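Local atomic coordinates of cytochrome P450 reductase (Amycolatopsis methanolica 239, PDB entry 5OGX), a protein that transfers electrons from NADH, by way of FAD and a [2Fe-2S] cluster, to the cytochrome P450 partner that O-demethylates guaiacol and other lignin-derived aromatics. Residues R147-A152 and V172-W177; L163-V168 and W177-L182; V7-R12 and A91-V96. All coordinates share one frame; numbering follows the deposited sequence.

In the fold
Contact 3 comes first along the chain, tying the strand end and hairpin turn 7-12 of the iron-sulfur domain to the 91-96 loop that leads toward strand 101-114. Contacts 1 and 2 follow within the FAD-binding domain, their centres only about 6 Å apart. They cross in sequence, share Trp-177 and use helix 174-178 against strands 146-150 and 160-166, the two outermost strands of one antiparallel sheet. A salt bridge from Asp-175 to Arg-167 joins them directly. Together they build much of the FAD site, whereas contact 3 belongs to the separate iron-sulfur domain across the chain's centre, its centre about 31 Å from contact 1 and 37 Å from contact 2.

Contact 1 (R147-A152 and V172-W177); sequences RQYSLA and VATDGW. Unlike the reference sequence in segment 172-177: Val-172 (reference Ile), Gly-176 (reference Arg). With FAD (flavin-adenine dinucleotide), chain B.
Arg-147 and Ala-173 meet through aliphatic carbon, and both also bind the FAD pyrophosphate. From CB, which passes the ribityl hydroxyl O2' of FAD, the arginine chain turns to place CG beside the backbone N (chi1 -58°); there CG rests on the Ala-173 methyl, 3.7 Å from its CB. CD continues past FAD O1P and O5'. NE then donates to FAD O1P at 2.9 Å, with an N-H...O angle of 149°, and NH2 comes 3.0 Å from FAD O2A, so the guanidinium reaches oxygens of both phosphates while NH2 also brushes Val-172 CB. Two residues on, Tyr-149 OH lies 3.6 Å from Ala-173 CB, touches Thr-174 CG2 and shares a hydrogen bond with FAD O4' (2.9 Å). The ribityl O2' lies over one face of the tyrosine ring, toward its rim.

The other segment grips the diphosphate with successive amides: Val-172 N bonds to FAD O1A, Ala-173 N to O1P and Thr-174 N to O2P. Thr-174 OG1 adds a 2.6 Å bond from the side chain to O2P. FAD O1P is therefore held by both segments, and O2P by two donors of one residue. The arginine charge and this cluster of N-H groups probably offset the negative charge of the phosphates.

At the flavin end, Ser-150 N donates to FAD O4 at 3.0 Å. Arg-147 to Ser-150 read RQYS, the RxYS motif of the ferredoxin-reductase-like flavoproteins. Strand 146-150 is an outer strand of the antiparallel sheet and pairs with 135-139, while helix 174-178 lies beside it, on the side to which Arg-147 and Tyr-149 point, with Thr-174 packing on Val-165 of strand 160-166.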
loop_
_atom_site.group_PDB
_atom_site.type_symbol
_atom_site.label_atom_id
_atom_site.label_comp_id
_atom_site.label_asym_id
_atom_site.label_seq_id
_atom_site.Cartn_x
_atom_site.Cartn_y
_atom_site.Cartn_z
ATOM N N ARG A 147 -10.894 -0.265 -6.541
ATOM C CA ARG A 147 -9.471 -0.199 -6.837
ATOM C C ARG A 147 -8.743 0.567 -5.744
ATOM O O ARG A 147 -9.280 1.521 -5.171
ATOM C CB ARG A 147 -9.194 0.457 -8.200
ATOM C CG ARG A 147 -9.878 -0.260 -9.372
ATOM C CD ARG A 147 -9.241 -1.608 -9.666
ATOM N NE ARG A 147 -9.735 -2.162 -10.929
ATOM C CZ ARG A 147 -10.736 -3.030 -11.027
ATOM N NH1 ARG A 147 -11.373 -3.450 -9.932
ATOM N NH2 ARG A 147 -11.114 -3.471 -12.225
ATOM N N GLN A 148 -7.528 0.114 -5.452
ATOM C CA GLN A 148 -6.696 0.654 -4.385
ATOM C C GLN A 148 -5.728 1.688 -4.941
ATOM O O GLN A 148 -5.096 1.450 -5.975
ATOM C CB GLN A 148 -5.882 -0.476 -3.756
ATOM C CG GLN A 148 -6.703 -1.702 -3.344
ATOM C CD GLN A 148 -6.881 -2.778 -4.438
ATOM O OE1 GLN A 148 -6.785 -2.520 -5.643
ATOM N NE2 GLN A 148 -7.156 -4.000 -3.996
ATOM N N TYR A 149 -5.531 2.780 -4.198
ATOM C CA TYR A 149 -4.528 3.787 -4.555
ATOM C C TYR A 149 -3.808 4.215 -3.290
ATOM O O TYR A 149 -4.440 4.620 -2.308
ATOM C CB TYR A 149 -5.163 4.987 -5.291
ATOM C CG TYR A 149 -5.663 4.494 -6.618
ATOM C CD1 TYR A 149 -4.772 4.183 -7.633
ATOM C CD2 TYR A 149 -7.000 4.184 -6.803
ATOM C CE1 TYR A 149 -5.216 3.643 -8.843
ATOM C CE2 TYR A 149 -7.452 3.645 -8.001
ATOM C CZ TYR A 149 -6.559 3.364 -9.003
ATOM O OH TYR A 149 -7.013 2.810 -10.179
ATOM N N SER A 150 -2.483 4.091 -3.311
ATOM C CA SER A 150 -1.659 4.441 -2.161
ATOM C C SER A 150 -1.664 5.942 -1.911
ATOM O O SER A 150 -1.694 6.747 -2.847
ATOM C CB SER A 150 -0.214 4.004 -2.404
ATOM O OG SER A 150 -0.119 2.616 -2.612
ATOM N N LEU A 151 -1.584 6.311 -0.631
ATOM C CA LEU A 151 -1.420 7.710 -0.255
ATOM C C LEU A 151 0.043 8.102 -0.370
ATOM O O LEU A 151 0.925 7.388 0.116
ATOM C CB LEU A 151 -1.924 7.947 1.172
ATOM C CG LEU A 151 -3.416 7.662 1.407
ATOM C CD1 LEU A 151 -3.755 7.938 2.859
ATOM C CD2 LEU A 151 -4.288 8.535 0.493
ATOM N N ALA A 152 0.302 9.240 -1.010
ATOM C CA ALA A 152 1.631 9.842 -0.951
ATOM C C ALA A 152 1.808 10.712 0.286
ATOM O O ALA A 152 2.913 11.231 0.523
ATOM C CB ALA A 152 1.884 10.678 -2.222
ATOM N N VAL A 172 -10.471 -0.348 -16.373
ATOM C CA VAL A 172 -11.774 0.175 -15.982
ATOM C C VAL A 172 -11.622 1.481 -15.207
ATOM O O VAL A 172 -12.272 2.486 -15.524
ATOM C CB VAL A 172 -12.548 -0.890 -15.183
ATOM C CG1 VAL A 172 -13.765 -0.283 -14.475
ATOM C CG2 VAL A 172 -12.968 -2.025 -16.105
ATOM N N ALA A 173 -10.758 1.490 -14.179
ATOM C CA ALA A 173 -10.629 2.678 -13.342
ATOM C C ALA A 173 -9.741 3.737 -13.978
ATOM O O ALA A 173 -10.005 4.929 -13.826
ATOM C CB ALA A 173 -10.073 2.321 -11.961
ATOM N N THR A 174 -8.665 3.338 -14.655
ATOM C CA THR A 174 -7.697 4.334 -15.134
ATOM C C THR A 174 -8.084 4.829 -16.524
ATOM O O THR A 174 -8.580 5.950 -16.669
ATOM C CB THR A 174 -6.280 3.759 -15.082
ATOM O OG1 THR A 174 -6.212 2.552 -15.849
ATOM C CG2 THR A 174 -5.911 3.463 -13.649
ATOM N N ASP A 175 -7.881 3.990 -17.546
ATOM C CA ASP A 175 -8.251 4.349 -18.915
ATOM C C ASP A 175 -9.708 4.794 -19.004
ATOM O O ASP A 175 -10.038 5.716 -19.756
ATOM C CB ASP A 175 -8.001 3.150 -19.834
ATOM C CG ASP A 175 -7.350 3.528 -21.160
ATOM O OD1 ASP A 175 -6.845 4.662 -21.304
ATOM O OD2 ASP A 175 -7.340 2.664 -22.063
ATOM N N GLY A 176 -10.593 4.170 -18.223
ATOM C CA GLY A 176 -12.010 4.462 -18.334
ATOM C C GLY A 176 -12.564 5.577 -17.460
ATOM O O GLY A 176 -13.731 5.953 -17.629
ATOM N N TRP A 177 -11.778 6.136 -16.538
ATOM C CA TRP A 177 -12.336 7.103 -15.598
ATOM C C TRP A 177 -11.306 8.123 -15.118
ATOM O O TRP A 177 -11.456 9.321 -15.387
ATOM C CB TRP A 177 -12.961 6.363 -14.413
ATOM C CG TRP A 177 -13.350 7.225 -13.247
ATOM C CD1 TRP A 177 -14.054 8.399 -13.281
ATOM C CD2 TRP A 177 -13.073 6.963 -11.863
ATOM N NE1 TRP A 177 -14.227 8.882 -12.002
ATOM C CE2 TRP A 177 -13.629 8.022 -11.116
ATOM C CE3 TRP A 177 -12.402 5.940 -11.186
ATOM C CZ2 TRP A 177 -13.531 8.086 -9.722
ATOM C CZ3 TRP A 177 -12.307 6.004 -9.796
ATOM C CH2 TRP A 177 -12.878 7.065 -9.084
HETATM P PA FAD B . -8.257 -3.187 -14.856
HETATM O O1A FAD B . -9.553 -2.944 -15.590
HETATM O O2A FAD B . -8.422 -3.897 -13.534
HETATM O O5B FAD B . -7.218 -4.072 -15.783
HETATM C C5B FAD B . -7.310 -3.994 -17.187
HETATM C C4B FAD B . -6.433 -5.137 -17.774
HETATM O O4B FAD B . -5.170 -4.849 -17.609
HETATM C C3B FAD B . -6.667 -6.441 -16.993
HETATM O O3B FAD B . -6.595 -7.489 -17.852
HETATM C C2B FAD B . -5.523 -6.465 -15.952
HETATM O O2B FAD B . -5.227 -7.855 -15.489
HETATM C C1B FAD B . -4.519 -5.906 -16.575
HETATM N N9A FAD B . -3.717 -5.095 -15.696
HETATM C C8A FAD B . -4.085 -4.606 -14.504
HETATM N N7A FAD B . -3.064 -3.881 -14.027
HETATM C C5A FAD B . -2.074 -3.917 -14.938
HETATM C C6A FAD B . -0.824 -3.346 -14.946
HETATM N N6A FAD B . -0.011 -2.507 -14.084
HETATM N N1A FAD B . -0.017 -3.529 -15.982
HETATM C C2A FAD B . -0.422 -4.283 -17.035
HETATM N N3A FAD B . -1.656 -4.849 -17.036
HETATM C C4A FAD B . -2.476 -4.658 -15.975
HETATM N N1 FAD B . -2.098 1.794 -9.013
HETATM C C2 FAD B . -1.591 3.146 -9.208
HETATM O O2 FAD B . -1.536 3.612 -10.297
HETATM N N3 FAD B . -1.172 3.934 -8.039
HETATM C C4 FAD B . -1.213 3.426 -6.703
HETATM O O4 FAD B . -0.851 4.086 -5.787
HETATM C C4X FAD B . -1.713 2.028 -6.535
HETATM N N5 FAD B . -1.795 1.494 -5.210
HETATM C C5X FAD B . -2.273 0.122 -5.065
HETATM C C6 FAD B . -2.293 -0.423 -3.777
HETATM C C7 FAD B . -2.756 -1.735 -3.655
HETATM C C7M FAD B . -2.731 -2.159 -2.187
HETATM C C8 FAD B . -3.176 -2.467 -4.764
HETATM C C8M FAD B . -3.676 -3.887 -4.528
HETATM C C9 FAD B . -3.142 -1.924 -6.044
HETATM C C9A FAD B . -2.679 -0.630 -6.180
HETATM N N10 FAD B . -2.650 -0.065 -7.540
HETATM C C10 FAD B . -2.143 1.259 -7.683
HETATM C "C1'" FAD B . -3.152 -0.821 -8.700
HETATM C "C2'" FAD B . -4.609 -0.215 -8.879
HETATM O "O2'" FAD B . -5.475 -0.459 -7.779
HETATM C "C3'" FAD B . -5.356 -0.719 -10.134
HETATM O "O3'" FAD B . -5.242 -2.113 -10.175
HETATM C "C4'" FAD B . -4.763 -0.120 -11.423
HETATM O "O4'" FAD B . -4.932 1.272 -11.424
HETATM C "C5'" FAD B . -5.449 -0.705 -12.676
HETATM O "O5'" FAD B . -6.852 -0.678 -12.492
HETATM P P FAD B . -7.827 -0.530 -13.803
HETATM O O1P FAD B . -9.247 -0.665 -13.327
HETATM O O2P FAD B . -7.498 0.719 -14.587
HETATM O O3P FAD B . -7.413 -1.796 -14.756
#

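Contact 2 (L163-V168 and W177-L182); sequences LHVRRV and WLFDGL. With FAD (flavin-adenine dinucleotide), chain B.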
loop_
_atom_site.group_PDB
_atom_site.type_symbol
_atom_site.label_atom_id
_atom_site.label_comp_id
_atom_site.label_asym_id
_atom_site.label_seq_id
_atom_site.Cartn_x
_atom_site.Cartn_y
_atom_site.Cartn_z
ATOM N N LEU A 163 -2.881 11.043 -4.590
ATOM C CA LEU A 163 -2.723 9.769 -5.285
ATOM C C LEU A 163 -1.880 9.973 -6.537
ATOM O O LEU A 163 -1.962 11.020 -7.193
ATOM C CB LEU A 163 -4.094 9.176 -5.689
ATOM C CG LEU A 163 -5.193 9.238 -4.632
ATOM C CD1 LEU A 163 -6.518 8.702 -5.198
ATOM C CD2 LEU A 163 -4.779 8.439 -3.416
ATOM N N HIS A 164 -1.078 8.960 -6.876
ATOM C CA HIS A 164 -0.336 8.916 -8.139
ATOM C C HIS A 164 -0.859 7.733 -8.935
ATOM O O HIS A 164 -0.687 6.588 -8.518
ATOM C CB HIS A 164 1.174 8.752 -7.916
ATOM C CG HIS A 164 1.780 9.800 -7.038
ATOM N ND1 HIS A 164 3.083 9.727 -6.599
ATOM C CD2 HIS A 164 1.266 10.943 -6.517
ATOM C CE1 HIS A 164 3.350 10.781 -5.845
ATOM N NE2 HIS A 164 2.267 11.536 -5.782
ATOM N N VAL A 165 -1.477 8.005 -10.080
ATOM C CA VAL A 165 -2.214 6.995 -10.831
ATOM C C VAL A 165 -1.521 6.744 -12.162
ATOM O O VAL A 165 -1.317 7.676 -12.945
ATOM C CB VAL A 165 -3.667 7.439 -11.060
ATOM C CG1 VAL A 165 -4.460 6.314 -11.726
ATOM C CG2 VAL A 165 -4.300 7.845 -9.735
ATOM N N ARG A 166 -1.208 5.484 -12.437
ATOM C CA ARG A 166 -0.659 5.087 -13.728
ATOM C C ARG A 166 -1.772 4.564 -14.632
ATOM O O ARG A 166 -2.577 3.720 -14.211
ATOM C CB ARG A 166 0.423 4.024 -13.549
ATOM C CG ARG A 166 0.975 3.505 -14.859
ATOM C CD ARG A 166 2.243 4.229 -15.273
ATOM N NE ARG A 166 2.761 3.700 -16.531
ATOM C CZ ARG A 166 3.427 2.554 -16.647
ATOM N NH1 ARG A 166 3.853 2.153 -17.839
ATOM N NH2 ARG A 166 3.673 1.812 -15.574
ATOM N N ARG A 167 -1.817 5.065 -15.868
ATOM C CA ARG A 167 -2.821 4.623 -16.826
ATOM C C ARG A 167 -2.535 3.196 -17.272
ATOM O O ARG A 167 -1.435 2.892 -17.738
ATOM C CB ARG A 167 -2.848 5.555 -18.046
ATOM C CG ARG A 167 -4.092 5.401 -18.928
ATOM C CD ARG A 167 -4.062 6.367 -20.128
ATOM N NE ARG A 167 -2.944 6.067 -21.019
ATOM C CZ ARG A 167 -2.980 5.157 -21.989
ATOM N NH1 ARG A 167 -4.092 4.465 -22.228
ATOM N NH2 ARG A 167 -1.903 4.946 -22.735
ATOM N N VAL A 168 -3.525 2.326 -17.148
ATOM C CA VAL A 168 -3.445 0.960 -17.658
ATOM C C VAL A 168 -4.313 0.879 -18.912
ATOM O O VAL A 168 -5.523 1.123 -18.832
ATOM C CB VAL A 168 -3.896 -0.064 -16.602
ATOM C CG1 VAL A 168 -3.953 -1.454 -17.201
ATOM C CG2 VAL A 168 -2.962 -0.017 -15.376
ATOM N N TRP A 177 -11.778 6.136 -16.538
ATOM C CA TRP A 177 -12.336 7.103 -15.598
ATOM C C TRP A 177 -11.306 8.123 -15.118
ATOM O O TRP A 177 -11.456 9.321 -15.387
ATOM C CB TRP A 177 -12.961 6.363 -14.413
ATOM C CG TRP A 177 -13.350 7.225 -13.247
ATOM C CD1 TRP A 177 -14.054 8.399 -13.281
ATOM C CD2 TRP A 177 -13.073 6.963 -11.863
ATOM N NE1 TRP A 177 -14.227 8.882 -12.002
ATOM C CE2 TRP A 177 -13.629 8.022 -11.116
ATOM C CE3 TRP A 177 -12.402 5.940 -11.186
ATOM C CZ2 TRP A 177 -13.531 8.086 -9.722
ATOM C CZ3 TRP A 177 -12.307 6.004 -9.796
ATOM C CH2 TRP A 177 -12.878 7.065 -9.084
ATOM N N LEU A 178 -10.261 7.675 -14.410
ATOM C CA LEU A 178 -9.319 8.632 -13.834
ATOM C C LEU A 178 -8.549 9.393 -14.910
ATOM O O LEU A 178 -8.084 10.511 -14.661
ATOM C CB LEU A 178 -8.354 7.921 -12.883
ATOM C CG LEU A 178 -9.057 7.260 -11.691
ATOM C CD1 LEU A 178 -8.116 6.297 -10.976
ATOM C CD2 LEU A 178 -9.591 8.311 -10.724
ATOM N N PHE A 179 -8.403 8.810 -16.097
ATOM C CA PHE A 179 -7.771 9.479 -17.227
ATOM C C PHE A 179 -8.779 9.966 -18.256
ATOM O O PHE A 179 -8.383 10.572 -19.257
ATOM C CB PHE A 179 -6.766 8.536 -17.896
ATOM C CG PHE A 179 -5.463 8.438 -17.165
ATOM C CD1 PHE A 179 -5.366 7.690 -15.993
ATOM C CD2 PHE A 179 -4.343 9.114 -17.625
ATOM C CE1 PHE A 179 -4.167 7.607 -15.307
ATOM C CE2 PHE A 179 -3.140 9.041 -16.941
ATOM C CZ PHE A 179 -3.052 8.286 -15.781
ATOM N N ASP A 180 -10.072 9.722 -18.033
ATOM C CA ASP A 180 -11.075 10.062 -19.045
ATOM C C ASP A 180 -12.409 10.315 -18.339
ATOM O O ASP A 180 -13.287 9.449 -18.279
ATOM C CB ASP A 180 -11.217 8.960 -20.092
ATOM C CG ASP A 180 -12.348 9.230 -21.052
ATOM O OD1 ASP A 180 -12.638 10.423 -21.271
ATOM O OD2 ASP A 180 -12.947 8.260 -21.566
ATOM N N GLY A 181 -12.569 11.525 -17.814
ATOM C CA GLY A 181 -13.829 11.861 -17.178
ATOM C C GLY A 181 -13.721 12.532 -15.824
ATOM O O GLY A 181 -14.460 13.484 -15.547
ATOM N N LEU A 182 -12.821 12.043 -14.971
ATOM C CA LEU A 182 -12.615 12.659 -13.665
ATOM C C LEU A 182 -12.328 14.145 -13.819
ATOM O O LEU A 182 -11.534 14.553 -14.673
ATOM C CB LEU A 182 -11.455 11.978 -12.932
ATOM C CG LEU A 182 -11.305 12.333 -11.452
ATOM C CD1 LEU A 182 -12.309 11.545 -10.622
ATOM C CD2 LEU A 182 -9.880 12.063 -10.957
HETATM P PA FAD B . -8.257 -3.187 -14.856
HETATM O O1A FAD B . -9.553 -2.944 -15.590
HETATM O O2A FAD B . -8.422 -3.897 -13.534
HETATM O O5B FAD B . -7.218 -4.072 -15.783
HETATM C C5B FAD B . -7.310 -3.994 -17.187
HETATM C C4B FAD B . -6.433 -5.137 -17.774
HETATM O O4B FAD B . -5.170 -4.849 -17.609
HETATM C C3B FAD B . -6.667 -6.441 -16.993
HETATM O O3B FAD B . -6.595 -7.489 -17.852
HETATM C C2B FAD B . -5.523 -6.465 -15.952
HETATM O O2B FAD B . -5.227 -7.855 -15.489
HETATM C C1B FAD B . -4.519 -5.906 -16.575
HETATM N N9A FAD B . -3.717 -5.095 -15.696
HETATM C C8A FAD B . -4.085 -4.606 -14.504
HETATM N N7A FAD B . -3.064 -3.881 -14.027
HETATM C C5A FAD B . -2.074 -3.917 -14.938
HETATM C C6A FAD B . -0.824 -3.346 -14.946
HETATM N N6A FAD B . -0.011 -2.507 -14.084
HETATM N N1A FAD B . -0.017 -3.529 -15.982
HETATM C C2A FAD B . -0.422 -4.283 -17.035
HETATM N N3A FAD B . -1.656 -4.849 -17.036
HETATM C C4A FAD B . -2.476 -4.658 -15.975
HETATM N N1 FAD B . -2.098 1.794 -9.013
HETATM C C2 FAD B . -1.591 3.146 -9.208
HETATM O O2 FAD B . -1.536 3.612 -10.297
HETATM N N3 FAD B . -1.172 3.934 -8.039
HETATM C C4 FAD B . -1.213 3.426 -6.703
HETATM O O4 FAD B . -0.851 4.086 -5.787
HETATM C C4X FAD B . -1.713 2.028 -6.535
HETATM N N5 FAD B . -1.795 1.494 -5.210
HETATM C C5X FAD B . -2.273 0.122 -5.065
HETATM C C6 FAD B . -2.293 -0.423 -3.777
HETATM C C7 FAD B . -2.756 -1.735 -3.655
HETATM C C7M FAD B . -2.731 -2.159 -2.187
HETATM C C8 FAD B . -3.176 -2.467 -4.764
HETATM C C8M FAD B . -3.676 -3.887 -4.528
HETATM C C9 FAD B . -3.142 -1.924 -6.044
HETATM C C9A FAD B . -2.679 -0.630 -6.180
HETATM N N10 FAD B . -2.650 -0.065 -7.540
HETATM C C10 FAD B . -2.143 1.259 -7.683
HETATM C "C1'" FAD B . -3.152 -0.821 -8.700
HETATM C "C2'" FAD B . -4.609 -0.215 -8.879
HETATM O "O2'" FAD B . -5.475 -0.459 -7.779
HETATM C "C3'" FAD B . -5.356 -0.719 -10.134
HETATM O "O3'" FAD B . -5.242 -2.113 -10.175
HETATM C "C4'" FAD B . -4.763 -0.120 -11.423
HETATM O "O4'" FAD B . -4.932 1.272 -11.424
HETATM C "C5'" FAD B . -5.449 -0.705 -12.676
HETATM O "O5'" FAD B . -6.852 -0.678 -12.492
HETATM P P FAD B . -7.827 -0.530 -13.803
HETATM O O1P FAD B . -9.247 -0.665 -13.327
HETATM O O2P FAD B . -7.498 0.719 -14.587
HETATM O O3P FAD B . -7.413 -1.796 -14.756
#
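The Phe-179 ring carries Arg-167 on one face and the carbonyl of Val-165 at its edge. Arg-167 CB stands almost exactly over the ring centre, 3.5 Å from the centroid and 10° off the normal, a CH-pi contact. CG, anti to the backbone N (chi1 -165°), lies near Phe-179 CG. Farther along the arginine, CD is 3.7 Å from Phe-179 CD2. The guanidinium beyond does not stack, its plane being turned 73° from that of the ring. In the plane of the ring, Val-165 O approaches the rim at Phe-179 CZ, 3.4 Å away.

Val-165 packs beside this ring. Its CG1, anti to the backbone N, touches Leu-178 CD1 at 3.7 Å and Phe-179 CE1 at 3.8 Å, the valine and leucine side chains crossing at about a right angle. The turn that follows Leu-178 and Phe-179 is held by Trp-177 O, which accepts from both Asp-180 N and Leu-182 N, arriving from opposite faces of the carbonyl plane.

The strand meanwhile uses its backbone on the flavin: FAD N3 donates to His-164 O at 2.7 Å, and Arg-166 N donates to FAD O2 at 2.9 Å, nearly straight. This donor-acceptor pair reads the pyrimidine end of the isoalloxazine.

Between the two segments the attraction is essentially apolar. Arg-167 lends Phe-179 its methylenes while its charged end forms salt bridges with Asp-175 and Asp-116. That division of labour lets a partly exposed arginine cover an aromatic face, and the N-H that Arg-166 donates to flavin O2 would probably favour negative charge building up at that end of the ring when it is reduced.

Contact 3 (V7-R12 and A91-V96); sequences VSVGGR and ADAGRV. Unlike the reference sequence in segment 91-96: Ala-91 (reference Ser), Asp-92 (reference Glu).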
loop_
_atom_site.group_PDB
_atom_site.type_symbol
_atom_site.label_atom_id
_atom_site.label_comp_id
_atom_site.label_asym_id
_atom_site.label_seq_id
_atom_site.Cartn_x
_atom_site.Cartn_y
_atom_site.Cartn_z
ATOM N N VAL A 7 -18.142 -11.245 16.144
ATOM C CA VAL A 7 -16.881 -11.811 15.681
ATOM C C VAL A 7 -15.752 -11.255 16.536
ATOM O O VAL A 7 -15.733 -10.067 16.873
ATOM C CB VAL A 7 -16.653 -11.536 14.179
ATOM C CG1 VAL A 7 -17.821 -12.139 13.370
ATOM C CG2 VAL A 7 -16.538 -10.049 13.904
ATOM N N SER A 8 -14.810 -12.118 16.907
ATOM C CA SER A 8 -13.799 -11.723 17.869
ATOM C C SER A 8 -12.427 -12.186 17.405
ATOM O O SER A 8 -12.285 -13.243 16.787
ATOM C CB SER A 8 -14.084 -12.300 19.256
ATOM O OG SER A 8 -14.009 -13.709 19.230
ATOM N N VAL A 9 -11.422 -11.384 17.737
ATOM C CA VAL A 9 -10.018 -11.746 17.555
ATOM C C VAL A 9 -9.223 -11.106 18.682
ATOM O O VAL A 9 -9.460 -9.952 19.038
ATOM C CB VAL A 9 -9.467 -11.308 16.179
ATOM C CG1 VAL A 9 -9.472 -9.777 16.017
ATOM C CG2 VAL A 9 -8.048 -11.839 15.992
ATOM N N GLY A 10 -8.283 -11.861 19.253
ATOM C CA GLY A 10 -7.416 -11.309 20.285
ATOM C C GLY A 10 -8.131 -10.735 21.489
ATOM O O GLY A 10 -7.657 -9.754 22.074
ATOM N N GLY A 11 -9.264 -11.310 21.875
ATOM C CA GLY A 11 -10.026 -10.799 22.993
ATOM C C GLY A 11 -10.908 -9.608 22.689
ATOM O O GLY A 11 -11.591 -9.119 23.600
ATOM N N ARG A 12 -10.938 -9.142 21.446
ATOM C CA ARG A 12 -11.708 -7.971 21.043
ATOM C C ARG A 12 -12.889 -8.404 20.186
ATOM O O ARG A 12 -12.713 -9.136 19.207
ATOM C CB ARG A 12 -10.825 -6.988 20.265
ATOM C CG ARG A 12 -9.830 -6.204 21.124
ATOM C CD ARG A 12 -10.350 -4.794 21.431
ATOM N NE ARG A 12 -9.687 -3.768 20.622
ATOM C CZ ARG A 12 -10.250 -2.619 20.252
ATOM N NH1 ARG A 12 -11.495 -2.337 20.611
ATOM N NH2 ARG A 12 -9.567 -1.750 19.516
ATOM N N ALA A 91 -0.136 -12.701 16.304
ATOM C CA ALA A 91 -0.049 -12.394 17.731
ATOM C C ALA A 91 -0.491 -10.968 18.034
ATOM O O ALA A 91 -1.123 -10.713 19.068
ATOM C CB ALA A 91 1.378 -12.614 18.228
ATOM N N ASP A 92 -0.156 -10.023 17.154
ATOM C CA ASP A 92 -0.468 -8.620 17.394
ATOM C C ASP A 92 -1.881 -8.233 16.982
ATOM O O ASP A 92 -2.296 -7.109 17.266
ATOM C CB ASP A 92 0.518 -7.714 16.645
ATOM C CG ASP A 92 1.891 -7.705 17.278
ATOM O OD1 ASP A 92 2.047 -8.277 18.374
ATOM O OD2 ASP A 92 2.816 -7.128 16.673
ATOM N N ALA A 93 -2.629 -9.116 16.327
ATOM C CA ALA A 93 -3.980 -8.760 15.919
ATOM C C ALA A 93 -4.826 -8.434 17.142
ATOM O O ALA A 93 -4.664 -9.030 18.210
ATOM C CB ALA A 93 -4.615 -9.903 15.125
ATOM N N GLY A 94 -5.727 -7.472 16.983
ATOM C CA GLY A 94 -6.528 -6.969 18.073
ATOM C C GLY A 94 -6.097 -5.621 18.627
ATOM O O GLY A 94 -6.894 -4.974 19.322
ATOM N N ARG A 95 -4.859 -5.201 18.374
ATOM C CA ARG A 95 -4.407 -3.880 18.794
ATOM C C ARG A 95 -5.234 -2.790 18.113
ATOM O O ARG A 95 -5.898 -3.020 17.102
ATOM C CB ARG A 95 -2.932 -3.680 18.459
ATOM C CG ARG A 95 -2.620 -3.606 16.963
ATOM C CD ARG A 95 -1.237 -2.995 16.719
ATOM N NE ARG A 95 -0.773 -3.099 15.332
ATOM C CZ ARG A 95 -1.141 -2.283 14.344
ATOM N NH1 ARG A 95 -2.009 -1.308 14.573
ATOM N NH2 ARG A 95 -0.643 -2.443 13.113
ATOM N N VAL A 96 -5.163 -1.580 18.673
ATOM C CA VAL A 96 -5.852 -0.428 18.094
ATOM C C VAL A 96 -5.253 -0.064 16.740
ATOM O O VAL A 96 -4.028 -0.098 16.547
ATOM C CB VAL A 96 -5.763 0.764 19.062
ATOM C CG1 VAL A 96 -6.485 1.976 18.491
ATOM C CG2 VAL A 96 -6.335 0.367 20.411
#
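Val-9 and Ala-93 form the buried half of this contact, the valine CG2 meeting the alanine CB at 4.0 Å. CG2 is placed there by lying anti to the backbone N, while CG1 takes the crowded position between N and the carbonyl carbon. Beside them the two backbones come together at glycines, Gly-10 CA and Gly-94 CA being 5.0 Å apart; Gly-10, at positive phi, brings its CA to 4.1 Å from Ala-93 O. Phe-26 of helix 22-28 and Val-87 of strand 85-88 pack against Val-9 from within the domain.

Toward solvent a single weak bond joins the segments. Arg-12, its chain bent at both chi2 and chi3, brings NE to 3.3 Å from Gly-94 O, which lies at the guanidinium edge. Its NH2 touches CG2 of the exposed Val-96. Arg-95 starts away from the other segment and makes a cation-pi contact with Trp-32.

Two tight turns face each other here. Val-9 to Arg-12 is a type I' turn closed by Arg-12 N to Val-9 O (2.9 Å) and Val-9 N to Arg-12 O (3.0 Å); Asp-92 to Arg-95 is a type II turn, with Gly-94 at its positive-phi position. The first is the two-residue loop of the hairpin between strands 5-9 and 12-16, the N-terminal hairpin of the beta-grasp fold of plant-type [2Fe-2S] ferredoxin domains.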